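Local coordinates for probable hydrolase (Pseudomonas aeruginosa, PDB 7AL6), which is of unknown function but belongs to the alpha/beta hydrolase superfamily and is probably a hydrolase, perhaps a lipolytic one, at residues Gly35-Ala40 with Ala203-Pro208; Ala169-Val174 with Glu180-Leu185. All coordinates share one frame; numbering follows the deposited sequence.

Contact 1. Residues Gly35-Ala40 with Ala203-Pro208; sequences GWLDNA and ARLTLP
Trp-36 and Leu-37 meet Leu-205 across a partly buried contact in an alpha/beta hydrolase fold. Gly-35 to Asp-38 form a type II beta turn in the loop that follows strand 28-33. Residues 203-206 form a short 3-10 segment in the loop before helix 215-223. The Trp-36 side chain reaches across with CG anti to its own N (chi1 -178°). Its indole presents an edge to the backbone carbonyl of Leu-205, which lies close to the ring plane. CZ2 of Trp-36 comes to 3.5 Å from O of Leu-205. Leu-37 lies under one face of the same ring, with CG 3.7 Å from the indole plane and over its centre. The Leu-37 and Leu-205 side chains run in opposite senses and pass alongside, with CD2 of Leu-37 4.0 Å from CD1 of Leu-205. Leu-205 also packs on Tyr-75. Trp-36 is close to, but not in contact with, residues that probably form a catalytic triad as in this family (Ser-102, His-263, Asp-126). No direct hydrogen bond joins the two segments. A water bridges them instead: it accepts from NE1 of Trp-36 at 3.3 Å and donates to O of Leu-205 at 2.6 Å.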
ATOM      1  N   GLY A  35     -21.054 -10.463 -12.417  1.00 24.06           N
ATOM      2  CA  GLY A  35     -21.828 -10.562 -11.173  1.00 23.35           C
ATOM      3  C   GLY A  35     -20.973 -10.620  -9.924  1.00 28.58           C
ATOM      4  O   GLY A  35     -19.798 -10.861 -10.014  1.00 26.07           O
ATOM      5  N   TRP A  36     -21.582 -10.407  -8.775  1.00 21.32           N
ATOM      6  CA  TRP A  36     -20.876 -10.425  -7.478  1.00 29.81           C
ATOM      7  C   TRP A  36     -20.239 -11.813  -7.264  1.00 29.66           C
ATOM      8  O   TRP A  36     -20.934 -12.784  -7.491  1.00 23.83           O
ATOM      9  CB  TRP A  36     -21.884 -10.070  -6.401  1.00 28.79           C
ATOM     10  CG  TRP A  36     -21.366  -9.974  -5.009  1.00 26.72           C
ATOM     11  CD1 TRP A  36     -20.524  -9.043  -4.501  1.00 34.28           C
ATOM     12  CD2 TRP A  36     -21.805 -10.757  -3.899  1.00 32.20           C
ATOM     13  NE1 TRP A  36     -20.360  -9.236  -3.163  1.00 35.78           N
ATOM     14  CE2 TRP A  36     -21.116 -10.295  -2.771  1.00 38.05           C
ATOM     15  CE3 TRP A  36     -22.643 -11.867  -3.769  1.00 42.79           C
ATOM     16  CZ2 TRP A  36     -21.276 -10.878  -1.522  1.00 40.12           C
ATOM     17  CZ3 TRP A  36     -22.801 -12.441  -2.536  1.00 41.56           C
ATOM     18  CH2 TRP A  36     -22.126 -11.948  -1.429  1.00 44.04           C
ATOM     19  N   LEU A  37     -18.949 -11.879  -6.932  1.00 28.83           N
ATOM     20  CA  LEU A  37     -18.115 -13.092  -6.685  1.00 33.13           C
ATOM     21  C   LEU A  37     -17.868 -13.884  -7.975  1.00 29.50           C
ATOM     22  O   LEU A  37     -17.320 -14.931  -7.873  1.00 29.40           O
ATOM     23  CB  LEU A  37     -18.683 -13.993  -5.584  1.00 34.58           C
ATOM     24  CG  LEU A  37     -19.064 -13.313  -4.279  1.00 36.70           C
ATOM     25  CD1 LEU A  37     -19.538 -14.319  -3.258  1.00 40.70           C
ATOM     26  CD2 LEU A  37     -17.942 -12.483  -3.715  1.00 32.51           C
ATOM     27  N   ASP A  38     -18.228 -13.385  -9.150  1.00 24.83           N
ATOM     28  CA  ASP A  38     -17.869 -14.037 -10.398  1.00 22.38           C
ATOM     29  C   ASP A  38     -16.595 -13.386 -10.944  1.00 19.85           C
ATOM     30  O   ASP A  38     -15.818 -12.835 -10.166  1.00 25.16           O
ATOM     31  CB  ASP A  38     -19.034 -13.941 -11.392  1.00 23.95           C
ATOM     32  CG  ASP A  38     -20.247 -14.745 -10.942  1.00 32.60           C
ATOM     33  OD1 ASP A  38     -20.073 -15.599 -10.048  1.00 30.54           O
ATOM     34  OD2 ASP A  38     -21.358 -14.522 -11.485  1.00 31.02           O
ATOM     35  N   ASN A  39     -16.395 -13.445 -12.259  1.00 23.94           N
ATOM     36  CA  ASN A  39     -15.201 -12.936 -12.933  1.00 27.32           C
ATOM     37  C   ASN A  39     -15.499 -12.883 -14.416  1.00 22.61           C
ATOM     38  O   ASN A  39     -16.600 -13.233 -14.859  1.00 26.57           O
ATOM     39  CB  ASN A  39     -13.972 -13.797 -12.634  1.00 20.28           C
ATOM     40  CG  ASN A  39     -14.163 -15.245 -12.984  1.00 21.54           C
ATOM     41  OD1 ASN A  39     -14.391 -15.576 -14.133  1.00 23.72           O
ATOM     42  ND2 ASN A  39     -13.994 -16.135 -11.983  1.00 25.06           N
ATOM     43  N   ALA A  40     -14.495 -12.501 -15.197  1.00 22.54           N
ATOM     44  CA  ALA A  40     -14.708 -12.291 -16.620  1.00 22.42           C
ATOM     45  C   ALA A  40     -15.112 -13.563 -17.357  1.00 25.60           C
ATOM     46  O   ALA A  40     -15.604 -13.482 -18.485  1.00 23.57           O
ATOM     47  CB  ALA A  40     -13.449 -11.720 -17.280  1.00 28.47           C
ATOM     48  N   ALA A 203     -12.388 -10.667   1.746  1.00 36.44           N
ATOM     49  CA  ALA A 203     -13.363 -10.774   2.817  1.00 42.27           C
ATOM     50  C   ALA A 203     -14.179  -9.498   2.971  1.00 39.58           C
ATOM     51  O   ALA A 203     -15.294  -9.546   3.484  1.00 36.99           O
ATOM     52  CB  ALA A 203     -12.656 -11.104   4.128  1.00 47.20           C
ATOM     53  N   ARG A 204     -13.654  -8.353   2.543  1.00 35.26           N
ATOM     54  CA  ARG A 204     -14.441  -7.135   2.638  1.00 36.40           C
ATOM     55  C   ARG A 204     -15.698  -7.216   1.781  1.00 36.05           C
ATOM     56  O   ARG A 204     -16.640  -6.455   2.015  1.00 35.10           O
ATOM     57  CB  ARG A 204     -13.598  -5.921   2.226  1.00 38.22           C
ATOM     58  CG  ARG A 204     -12.483  -5.578   3.224  1.00 37.77           C
ATOM     59  CD  ARG A 204     -11.663  -4.420   2.684  1.00 44.93           C
ATOM     60  NE  ARG A 204     -10.636  -4.908   1.775  1.00 35.24           N
ATOM     61  CZ  ARG A 204      -9.702  -4.150   1.220  1.00 35.72           C
ATOM     62  NH1 ARG A 204      -9.666  -2.843   1.462  1.00 34.56           N
ATOM     63  NH2 ARG A 204      -8.813  -4.706   0.410  1.00 36.10           N
ATOM     64  N   LEU A 205     -15.707  -8.091   0.770  1.00 30.67           N
ATOM     65  CA  LEU A 205     -16.862  -8.219  -0.096  1.00 35.77           C
ATOM     66  C   LEU A 205     -18.090  -8.694   0.671  1.00 38.17           C
ATOM     67  O   LEU A 205     -19.197  -8.599   0.135  1.00 36.50           O
ATOM     68  CB  LEU A 205     -16.573  -9.205  -1.235  1.00 33.74           C
ATOM     69  CG  LEU A 205     -15.614  -8.630  -2.284  1.00 32.97           C
ATOM     70  CD1 LEU A 205     -15.112  -9.643  -3.243  1.00 33.12           C
ATOM     71  CD2 LEU A 205     -16.289  -7.490  -3.055  1.00 31.25           C
ATOM     72  N   THR A 206     -17.915  -9.245   1.886  1.00 32.67           N
ATOM     73  CA  THR A 206     -19.039  -9.696   2.712  1.00 41.70           C
ATOM     74  C   THR A 206     -19.620  -8.589   3.580  1.00 42.48           C
ATOM     75  O   THR A 206     -20.636  -8.814   4.236  1.00 39.79           O
ATOM     76  CB  THR A 206     -18.638 -10.867   3.654  1.00 37.20           C
ATOM     77  OG1 THR A 206     -17.709 -10.422   4.672  1.00 45.66           O
ATOM     78  CG2 THR A 206     -18.013 -11.962   2.896  1.00 44.09           C
ATOM     79  N   LEU A 207     -18.967  -7.434   3.660  1.00 38.10           N
ATOM     80  CA  LEU A 207     -19.419  -6.400   4.566  1.00 40.90           C
ATOM     81  C   LEU A 207     -20.744  -5.836   4.062  1.00 44.21           C
ATOM     82  O   LEU A 207     -20.988  -5.791   2.855  1.00 39.45           O
ATOM     83  CB  LEU A 207     -18.406  -5.280   4.659  1.00 36.92           C
ATOM     84  CG  LEU A 207     -17.087  -5.620   5.370  1.00 49.32           C
ATOM     85  CD1 LEU A 207     -16.050  -4.538   5.031  1.00 39.87           C
ATOM     86  CD2 LEU A 207     -17.271  -5.731   6.876  1.00 43.26           C
ATOM     87  N   PRO A 208     -21.619  -5.414   4.960  1.00 38.73           N
ATOM     88  CA  PRO A 208     -22.824  -4.696   4.517  1.00 45.98           C
ATOM     89  C   PRO A 208     -22.502  -3.238   4.245  1.00 35.39           C
ATOM     90  O   PRO A 208     -21.587  -2.669   4.828  1.00 41.86           O
ATOM     91  CB  PRO A 208     -23.787  -4.852   5.696  1.00 39.70           C
ATOM     92  CG  PRO A 208     -22.917  -4.975   6.899  1.00 41.83           C
ATOM     93  CD  PRO A 208     -21.599  -5.635   6.410  1.00 40.86           C
TER
HETATM   94  O   HOH W   1     -19.738  -6.540  -1.435  1.00 41.49           O

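Contact 2. Residues Ala169-Val174 with Glu180-Leu185; sequences ARMRGV and EAAELL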
ATOM      1  N   ALA A 169     -18.873 -26.745  -4.734  1.00 42.49           N
ATOM      2  CA  ALA A 169     -19.204 -25.713  -3.756  1.00 43.59           C
ATOM      3  C   ALA A 169     -19.847 -24.492  -4.427  1.00 47.66           C
ATOM      4  O   ALA A 169     -20.666 -23.794  -3.804  1.00 44.16           O
ATOM      5  CB  ALA A 169     -17.963 -25.328  -2.962  1.00 51.60           C
ATOM      6  N   ARG A 170     -19.505 -24.228  -5.701  1.00 39.25           N
ATOM      7  CA  ARG A 170     -20.040 -23.055  -6.404  1.00 49.21           C
ATOM      8  C   ARG A 170     -21.427 -23.337  -6.990  1.00 48.51           C
ATOM      9  O   ARG A 170     -22.223 -22.415  -7.151  1.00 43.82           O
ATOM     10  CB  ARG A 170     -19.064 -22.606  -7.507  1.00 39.25           C
ATOM     11  CG  ARG A 170     -19.508 -21.405  -8.365  1.00 37.91           C
ATOM     12  CD  ARG A 170     -19.702 -20.154  -7.569  1.00 34.50           C
ATOM     13  NE  ARG A 170     -20.167 -19.013  -8.383  1.00 41.63           N
ATOM     14  CZ  ARG A 170     -21.451 -18.763  -8.642  1.00 49.08           C
ATOM     15  NH1 ARG A 170     -22.392 -19.572  -8.152  1.00 49.09           N
ATOM     16  NH2 ARG A 170     -21.802 -17.711  -9.376  1.00 39.35           N
ATOM     17  N   MET A 171     -21.748 -24.603  -7.277  1.00 53.99           N
ATOM     18  CA  MET A 171     -23.091 -24.926  -7.743  1.00 54.27           C
ATOM     19  C   MET A 171     -24.115 -24.764  -6.629  1.00 55.22           C
ATOM     20  O   MET A 171     -25.225 -24.280  -6.862  1.00 60.96           O
ATOM     21  CB  MET A 171     -23.112 -26.341  -8.291  1.00 45.35           C
ATOM     22  CG  MET A 171     -22.318 -26.456  -9.543  1.00 37.86           C
ATOM     23  SD  MET A 171     -21.950 -28.149  -9.965  1.00 56.50           S
ATOM     24  CE  MET A 171     -23.564 -28.567 -10.674  1.00 56.49           C
ATOM     25  N   ARG A 172     -23.757 -25.159  -5.414  1.00 55.56           N
ATOM     26  CA  ARG A 172     -24.662 -24.993  -4.286  1.00 61.41           C
ATOM     27  C   ARG A 172     -24.763 -23.530  -3.893  1.00 74.79           C
ATOM     28  O   ARG A 172     -25.838 -23.045  -3.517  1.00 89.84           O
ATOM     29  CB  ARG A 172     -24.174 -25.825  -3.092  1.00 71.49           C
ATOM     30  CG  ARG A 172     -23.953 -27.333  -3.363  1.00 74.72           C
ATOM     31  CD  ARG A 172     -23.293 -28.020  -2.141  1.00 75.18           C
ATOM     32  NE  ARG A 172     -22.089 -27.292  -1.721  1.00 87.40           N
ATOM     33  CZ  ARG A 172     -21.327 -27.601  -0.673  1.00 90.82           C
ATOM     34  NH1 ARG A 172     -21.635 -28.635   0.103  1.00102.55           N
ATOM     35  NH2 ARG A 172     -20.254 -26.862  -0.399  1.00 74.12           N
ATOM     36  N   GLY A 173     -23.650 -22.810  -3.979  1.00 83.00           N
ATOM     37  CA  GLY A 173     -23.610 -21.453  -3.478  1.00 91.20           C
ATOM     38  C   GLY A 173     -24.421 -20.502  -4.334  1.00 99.20           C
ATOM     39  O   GLY A 173     -24.570 -20.687  -5.545  1.00 94.61           O
ATOM     40  N   VAL A 174     -24.949 -19.462  -3.678  1.00113.33           N
ATOM     41  CA  VAL A 174     -25.749 -18.432  -4.331  1.00110.43           C
ATOM     42  C   VAL A 174     -26.879 -19.139  -5.077  1.00106.83           C
ATOM     43  O   VAL A 174     -27.471 -20.098  -4.561  1.00103.06           O
ATOM     44  CB  VAL A 174     -24.865 -17.553  -5.244  1.00105.81           C
ATOM     45  CG1 VAL A 174     -25.591 -16.281  -5.684  1.00107.05           C
ATOM     46  CG2 VAL A 174     -23.563 -17.164  -4.507  1.00100.00           C
ATOM     47  N   GLU A 180     -20.964 -26.746 -15.846  1.00 29.82           N
ATOM     48  CA  GLU A 180     -20.077 -26.124 -16.847  1.00 33.81           C
ATOM     49  C   GLU A 180     -19.860 -24.651 -16.497  1.00 38.97           C
ATOM     50  O   GLU A 180     -18.750 -24.212 -16.616  1.00 40.89           O
ATOM     51  CB  GLU A 180     -20.621 -26.312 -18.252  1.00 43.53           C
ATOM     52  CG  GLU A 180     -20.432 -27.714 -18.771  1.00 47.49           C
ATOM     53  CD  GLU A 180     -20.789 -27.894 -20.229  1.00 55.20           C
ATOM     54  OE1 GLU A 180     -21.276 -26.952 -20.831  1.00 50.49           O
ATOM     55  OE2 GLU A 180     -20.570 -28.980 -20.740  1.00 59.97           O
ATOM     56  N   ALA A 181     -20.895 -23.935 -16.092  1.00 34.20           N
ATOM     57  CA  ALA A 181     -20.764 -22.557 -15.648  1.00 36.32           C
ATOM     58  C   ALA A 181     -19.793 -22.456 -14.479  1.00 38.08           C
ATOM     59  O   ALA A 181     -18.900 -21.595 -14.469  1.00 30.50           O
ATOM     60  CB  ALA A 181     -22.136 -21.995 -15.248  1.00 29.18           C
ATOM     61  N   ALA A 182     -19.970 -23.322 -13.479  1.00 28.64           N
ATOM     62  CA  ALA A 182     -19.121 -23.304 -12.295  1.00 29.59           C
ATOM     63  C   ALA A 182     -17.681 -23.664 -12.629  1.00 34.81           C
ATOM     64  O   ALA A 182     -16.752 -23.019 -12.127  1.00 30.82           O
ATOM     65  CB  ALA A 182     -19.709 -24.218 -11.237  1.00 30.53           C
ATOM     66  N   GLU A 183     -17.480 -24.629 -13.537  1.00 27.46           N
ATOM     67  CA  GLU A 183     -16.149 -24.929 -14.060  1.00 37.03           C
ATOM     68  C   GLU A 183     -15.519 -23.719 -14.746  1.00 35.57           C
ATOM     69  O   GLU A 183     -14.328 -23.441 -14.560  1.00 34.43           O
ATOM     70  CB  GLU A 183     -16.220 -26.110 -15.053  1.00 31.21           C
ATOM     71  CG  GLU A 183     -16.588 -27.422 -14.363  1.00 43.14           C
ATOM     72  CD  GLU A 183     -16.666 -28.639 -15.291  1.00 49.92           C
ATOM     73  OE1 GLU A 183     -16.492 -28.513 -16.523  1.00 60.34           O
ATOM     74  OE2 GLU A 183     -16.941 -29.729 -14.754  1.00 59.53           O
ATOM     75  N   LEU A 184     -16.268 -23.050 -15.630  1.00 28.99           N
ATOM     76  CA  LEU A 184     -15.724 -21.902 -16.348  1.00 32.11           C
ATOM     77  C   LEU A 184     -15.313 -20.794 -15.378  1.00 25.56           C
ATOM     78  O   LEU A 184     -14.209 -20.257 -15.448  1.00 29.63           O
ATOM     79  CB  LEU A 184     -16.757 -21.417 -17.367  1.00 35.32           C
ATOM     80  CG  LEU A 184     -16.921 -22.324 -18.582  1.00 35.51           C
ATOM     81  CD1 LEU A 184     -18.198 -21.974 -19.359  1.00 35.27           C
ATOM     82  CD2 LEU A 184     -15.724 -22.235 -19.478  1.00 41.57           C
ATOM     83  N   LEU A 185     -16.170 -20.474 -14.420  1.00 25.08           N
ATOM     84  CA  LEU A 185     -15.805 -19.488 -13.430  1.00 31.37           C
ATOM     85  C   LEU A 185     -14.606 -19.928 -12.588  1.00 37.26           C
ATOM     86  O   LEU A 185     -13.778 -19.088 -12.212  1.00 27.86           O
ATOM     87  CB  LEU A 185     -17.002 -19.187 -12.562  1.00 28.03           C
ATOM     88  CG  LEU A 185     -18.132 -18.434 -13.281  1.00 30.39           C
ATOM     89  CD1 LEU A 185     -19.374 -18.511 -12.425  1.00 23.09           C
ATOM     90  CD2 LEU A 185     -17.742 -16.990 -13.546  1.00 28.64           C
TER
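The guanidinium of Arg-170 is the flat group here, and CD1 of Leu-185 approaches it obliquely. This methyl is 4.0 Å from NH2 of Arg-170 and almost as near to NE. The two side chains are also set at a slant to each other. The polar partner of the guanidinium lies outside the two helices. NH2 makes a salt bridge to OD1 of Asp-38, and the Arg-170 side chain also touches His-264. The buried charge is thus met by a carboxylate.

The other touching atoms are aliphatic. CB of Ala-182 sits between the aliphatic starts of two neighbouring side chains. It is 3.8 Å from CG of Met-171 and 4.0 Å from CG of Arg-170. The small methyl allows a close approach of the backbones, with CA of Arg-170 and CA of Ala-182 only 6.0 Å apart.

Two consecutive helices, 163-172 and 179-189, joined by a short link, pack across each other here. Both belong to the largely helical insertion between strands 119-125 and 229-234, where alpha/beta hydrolases commonly carry a cap. Gly-173 is the first residue to leave the helical conformation.

With chi1 at 178° the Arg-170 chain points CG away from its own N, then bends at chi2 (61°). This lets CB and CG lie against Ala-182 while the guanidinium extends past Leu-185. Leu-185 and Ala-181 also pack on Leu-267 of helix 265-268. On another side of helix 179-189, Glu-183 and Leu-184 touch Leu-3 of a second subunit.

How the contacts relate
Contact 2 is the more buried, although its centre is about 16 Å from the centre of the chain. Contact 1 is only partly buried, at about 10 Å. Contact 1 joins two loops, contact 2 two consecutive helices. The segments of contact 1 lie 163 residues apart at their closest ends, and contact 2 is nested between them. Neither has a direct hydrogen bond across its segments. Contact 1 adds a bridging water to its apolar packing. Contact 2 combines aliphatic packing with a methyl against a guanidinium whose charge is met outside its helices. That salt bridge links the two contacts. OD1 of Asp-38 also packs 3.8 Å from CD1 of Leu-185, and ND2 of Asn-39 probably hydrogen-bonds to O of Leu-185. Loop 35-40 is thereby tied to both helices.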